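Local coordinates for putative cell adhesion protein (Bacteroides thetaiotaomicron, PDB 4DGU) that is a putative cell adhesion protein of the fimbrillin-like family, probably a pilus-related component of the bacterial surface, and binds zinc ions, at residues L150-E155 / Q192-G197. Numbering follows the deposited sequence.
With ZN (zinc ion), chain C.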
ATOM      1  N   LEU A 150     -11.276 -17.521 -13.214  1.00 53.15           N
ATOM      2  CA  LEU A 150     -11.594 -16.539 -12.175  1.00 51.27           C
ATOM      3  C   LEU A 150     -13.083 -16.571 -11.880  1.00 55.28           C
ATOM      4  O   LEU A 150     -13.876 -16.767 -12.802  1.00 57.68           O
ATOM      5  CB  LEU A 150     -11.198 -15.109 -12.589  1.00 49.66           C
ATOM      6  CG  LEU A 150      -9.740 -14.813 -12.841  1.00 53.09           C
ATOM      7  CD1 LEU A 150      -9.583 -13.379 -13.345  1.00 51.88           C
ATOM      8  CD2 LEU A 150      -8.862 -15.095 -11.589  1.00 54.24           C
ATOM      9  N   SER A 151     -13.470 -16.374 -10.625  1.00 49.37           N
ATOM     10  CA  SER A 151     -14.881 -16.333 -10.242  1.00 50.46           C
ATOM     11  C   SER A 151     -15.186 -14.899  -9.824  1.00 54.25           C
ATOM     12  O   SER A 151     -14.829 -14.465  -8.718  1.00 52.85           O
ATOM     13  CB  SER A 151     -15.205 -17.346  -9.144  1.00 54.12           C
ATOM     14  OG  SER A 151     -16.537 -17.169  -8.697  1.00 62.12           O
ATOM     15  N   LEU A 152     -15.776 -14.143 -10.769  1.00 50.15           N
ATOM     16  CA  LEU A 152     -16.089 -12.723 -10.633  1.00 48.72           C
ATOM     17  C   LEU A 152     -17.469 -12.398 -11.171  1.00 55.29           C
ATOM     18  O   LEU A 152     -18.069 -13.201 -11.873  1.00 57.45           O
ATOM     19  CB  LEU A 152     -15.052 -11.901 -11.413  1.00 46.84           C
ATOM     20  CG  LEU A 152     -13.618 -11.914 -10.908  1.00 50.43           C
ATOM     21  CD1 LEU A 152     -12.705 -11.249 -11.901  1.00 47.82           C
ATOM     22  CD2 LEU A 152     -13.498 -11.261  -9.516  1.00 53.32           C
ATOM     23  N   LYS A 153     -17.952 -11.189 -10.889  1.00 50.50           N
ATOM     24  CA  LYS A 153     -19.229 -10.718 -11.392  1.00 49.14           C
ATOM     25  C   LYS A 153     -19.026 -10.347 -12.865  1.00 53.43           C
ATOM     26  O   LYS A 153     -18.044  -9.688 -13.233  1.00 50.49           O
ATOM     27  CB  LYS A 153     -19.747  -9.573 -10.520  1.00 50.50           C
ATOM     28  CG  LYS A 153     -20.124 -10.066  -9.129  1.00 62.23           C
ATOM     29  CD  LYS A 153     -20.292  -8.963  -8.105  1.00 70.20           C
ATOM     30  CE  LYS A 153     -20.205  -9.502  -6.689  1.00 79.32           C
ATOM     31  NZ  LYS A 153     -21.184 -10.593  -6.418  1.00 96.43           N
ATOM     32  N   ASN A 154     -19.918 -10.849 -13.724  1.00 53.63           N
ATOM     33  CA  ASN A 154     -19.783 -10.740 -15.165  1.00 52.84           C
ATOM     34  C   ASN A 154     -20.913  -9.934 -15.828  1.00 59.81           C
ATOM     35  O   ASN A 154     -21.062  -9.993 -17.051  1.00 61.70           O
ATOM     36  CB  ASN A 154     -19.711 -12.169 -15.703  1.00 53.79           C
ATOM     37  CG  ASN A 154     -19.262 -12.307 -17.119  1.00 64.60           C
ATOM     38  OD1 ASN A 154     -18.203 -11.827 -17.510  1.00 54.85           O
ATOM     39  ND2 ASN A 154     -20.074 -12.977 -17.915  1.00 54.82           N
ATOM     40  N   GLU A 155     -21.684  -9.144 -15.045  1.00 55.55           N
ATOM     41  CA  GLU A 155     -22.748  -8.289 -15.599  1.00 55.66           C
ATOM     42  C   GLU A 155     -22.720  -6.910 -14.986  1.00 56.32           C
ATOM     43  O   GLU A 155     -22.588  -6.761 -13.778  1.00 55.05           O
ATOM     44  CB  GLU A 155     -24.159  -8.880 -15.431  1.00 60.01           C
ATOM     45  CG  GLU A 155     -24.523  -9.952 -16.438  1.00 69.52           C
ATOM     46  CD  GLU A 155     -24.080 -11.344 -16.037  1.00 82.34           C
ATOM     47  OE1 GLU A 155     -24.050 -11.632 -14.816  1.00 57.32           O
ATOM     48  OE2 GLU A 155     -23.782 -12.153 -16.947  1.00 73.65           O
ATOM     49  N   GLN A 192     -14.666  -3.994 -10.749  1.00 45.41           N
ATOM     50  CA  GLN A 192     -15.263  -4.402  -9.485  1.00 45.16           C
ATOM     51  C   GLN A 192     -14.195  -4.497  -8.417  1.00 51.07           C
ATOM     52  O   GLN A 192     -13.006  -4.599  -8.732  1.00 49.91           O
ATOM     53  CB  GLN A 192     -15.982  -5.758  -9.631  1.00 46.25           C
ATOM     54  CG  GLN A 192     -15.093  -6.887 -10.159  1.00 47.41           C
ATOM     55  CD  GLN A 192     -15.886  -8.045 -10.692  1.00 57.68           C
ATOM     56  OE1 GLN A 192     -16.315  -8.920  -9.960  1.00 54.87           O
ATOM     57  NE2 GLN A 192     -16.104  -8.075 -11.982  1.00 53.70           N
ATOM     58  N   LYS A 193     -14.624  -4.523  -7.156  1.00 50.14           N
ATOM     59  CA  LYS A 193     -13.734  -4.680  -6.037  1.00 50.16           C
ATOM     60  C   LYS A 193     -13.480  -6.162  -5.767  1.00 53.65           C
ATOM     61  O   LYS A 193     -14.415  -6.957  -5.651  1.00 53.90           O
ATOM     62  CB  LYS A 193     -14.302  -3.973  -4.786  1.00 53.95           C
ATOM     63  CG  LYS A 193     -13.511  -4.227  -3.499  1.00 66.08           C
ATOM     64  CD  LYS A 193     -12.908  -2.961  -2.946  1.00 78.69           C
ATOM     65  CE  LYS A 193     -12.059  -3.229  -1.726  1.00 91.35           C
ATOM     66  NZ  LYS A 193     -12.867  -3.451  -0.481  1.00 98.22           N
ATOM     67  N   ILE A 194     -12.195  -6.513  -5.633  1.00 49.46           N
ATOM     68  CA  ILE A 194     -11.753  -7.850  -5.213  1.00 49.30           C
ATOM     69  C   ILE A 194     -11.185  -7.657  -3.812  1.00 49.95           C
ATOM     70  O   ILE A 194     -10.321  -6.806  -3.631  1.00 47.19           O
ATOM     71  CB  ILE A 194     -10.722  -8.483  -6.185  1.00 51.51           C
ATOM     72  CG1 ILE A 194     -11.298  -8.689  -7.607  1.00 51.01           C
ATOM     73  CG2 ILE A 194     -10.183  -9.799  -5.595  1.00 52.91           C
ATOM     74  CD1 ILE A 194     -10.235  -8.945  -8.651  1.00 47.21           C
ATOM     75  N   ASN A 195     -11.689  -8.396  -2.832  1.00 47.61           N
ATOM     76  CA  ASN A 195     -11.203  -8.298  -1.445  1.00 47.55           C
ATOM     77  C   ASN A 195      -9.946  -9.141  -1.212  1.00 49.03           C
ATOM     78  O   ASN A 195      -9.759 -10.176  -1.862  1.00 48.76           O
ATOM     79  CB  ASN A 195     -12.288  -8.735  -0.458  1.00 48.28           C
ATOM     80  CG  ASN A 195     -13.573  -7.964  -0.596  1.00 63.23           C
ATOM     81  OD1 ASN A 195     -13.598  -6.730  -0.674  1.00 61.13           O
ATOM     82  ND2 ASN A 195     -14.672  -8.684  -0.631  1.00 58.13           N
ATOM     83  N   ALA A 196      -9.096  -8.695  -0.269  1.00 44.52           N
ATOM     84  CA  ALA A 196      -7.885  -9.398   0.178  1.00 43.26           C
ATOM     85  C   ALA A 196      -8.269 -10.765   0.700  1.00 48.61           C
ATOM     86  O   ALA A 196      -9.266 -10.900   1.432  1.00 49.55           O
ATOM     87  CB  ALA A 196      -7.178  -8.597   1.249  1.00 43.04           C
ATOM     88  N   GLY A 197      -7.566 -11.785   0.212  1.00 45.48           N
ATOM     89  CA  GLY A 197      -7.829 -13.173   0.577  1.00 46.78           C
ATOM     90  C   GLY A 197      -9.057 -13.793  -0.077  1.00 55.21           C
ATOM     91  O   GLY A 197      -9.458 -14.902   0.298  1.00 56.56           O
TER
HETATM   92 ZN    ZN C 301     -24.122 -14.003 -15.972  1.00 63.41          ZN
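The side-chain amide of Q192 docks on the main chain of K153 and pairs with it as a strand neighbour would, offering an acceptor and a donor to the same residue. K153 N donates a hydrogen bond to Q192 OE1 at 2.9 Å, and Q192 NE2 returns a bond to K153 O at 2.8 Å. The N-H...O angles, 153° and 158°, make both fairly straight, and each donor lies in the acceptor's carbonyl plane on a lone pair. Because K153 O also lies close to the Q192 amide plane, the two bonds together resist rotation of that amide about chi3. From a CG set between the backbone N and carbonyl carbon (chi1 56°), the glutamine chain runs out extended, bridging backbones whose nearest CA atoms, those of K153 and Q192, are 7.7 Å apart. A third bond, from NE2 to L190 O, further engages this buried amide, and L152 CB packs against Q192 OE1 at 3.5 Å.

Apolar contact is slighter: L152 CD2 meets I194 CG1 at 3.9 Å, the two side chains crossing at about a right angle.

Beyond the contact, the lysine end of K153 leads away to A171 O. E155 grips zinc unevenly with two oxygens, OE2 at 2.1 Å and OE1 at 2.6 Å, with E174 of strand 173-177 as the second ligand from this chain.

In the fold, the paired hydrogen bonds of the Q192 amide tie strand 147-159, flanked by strands 173-177 and 201-204 of its antiparallel sheet, to the segment entering strand 193-194, which pairs with 218-219; I200 touches both L152 and I194.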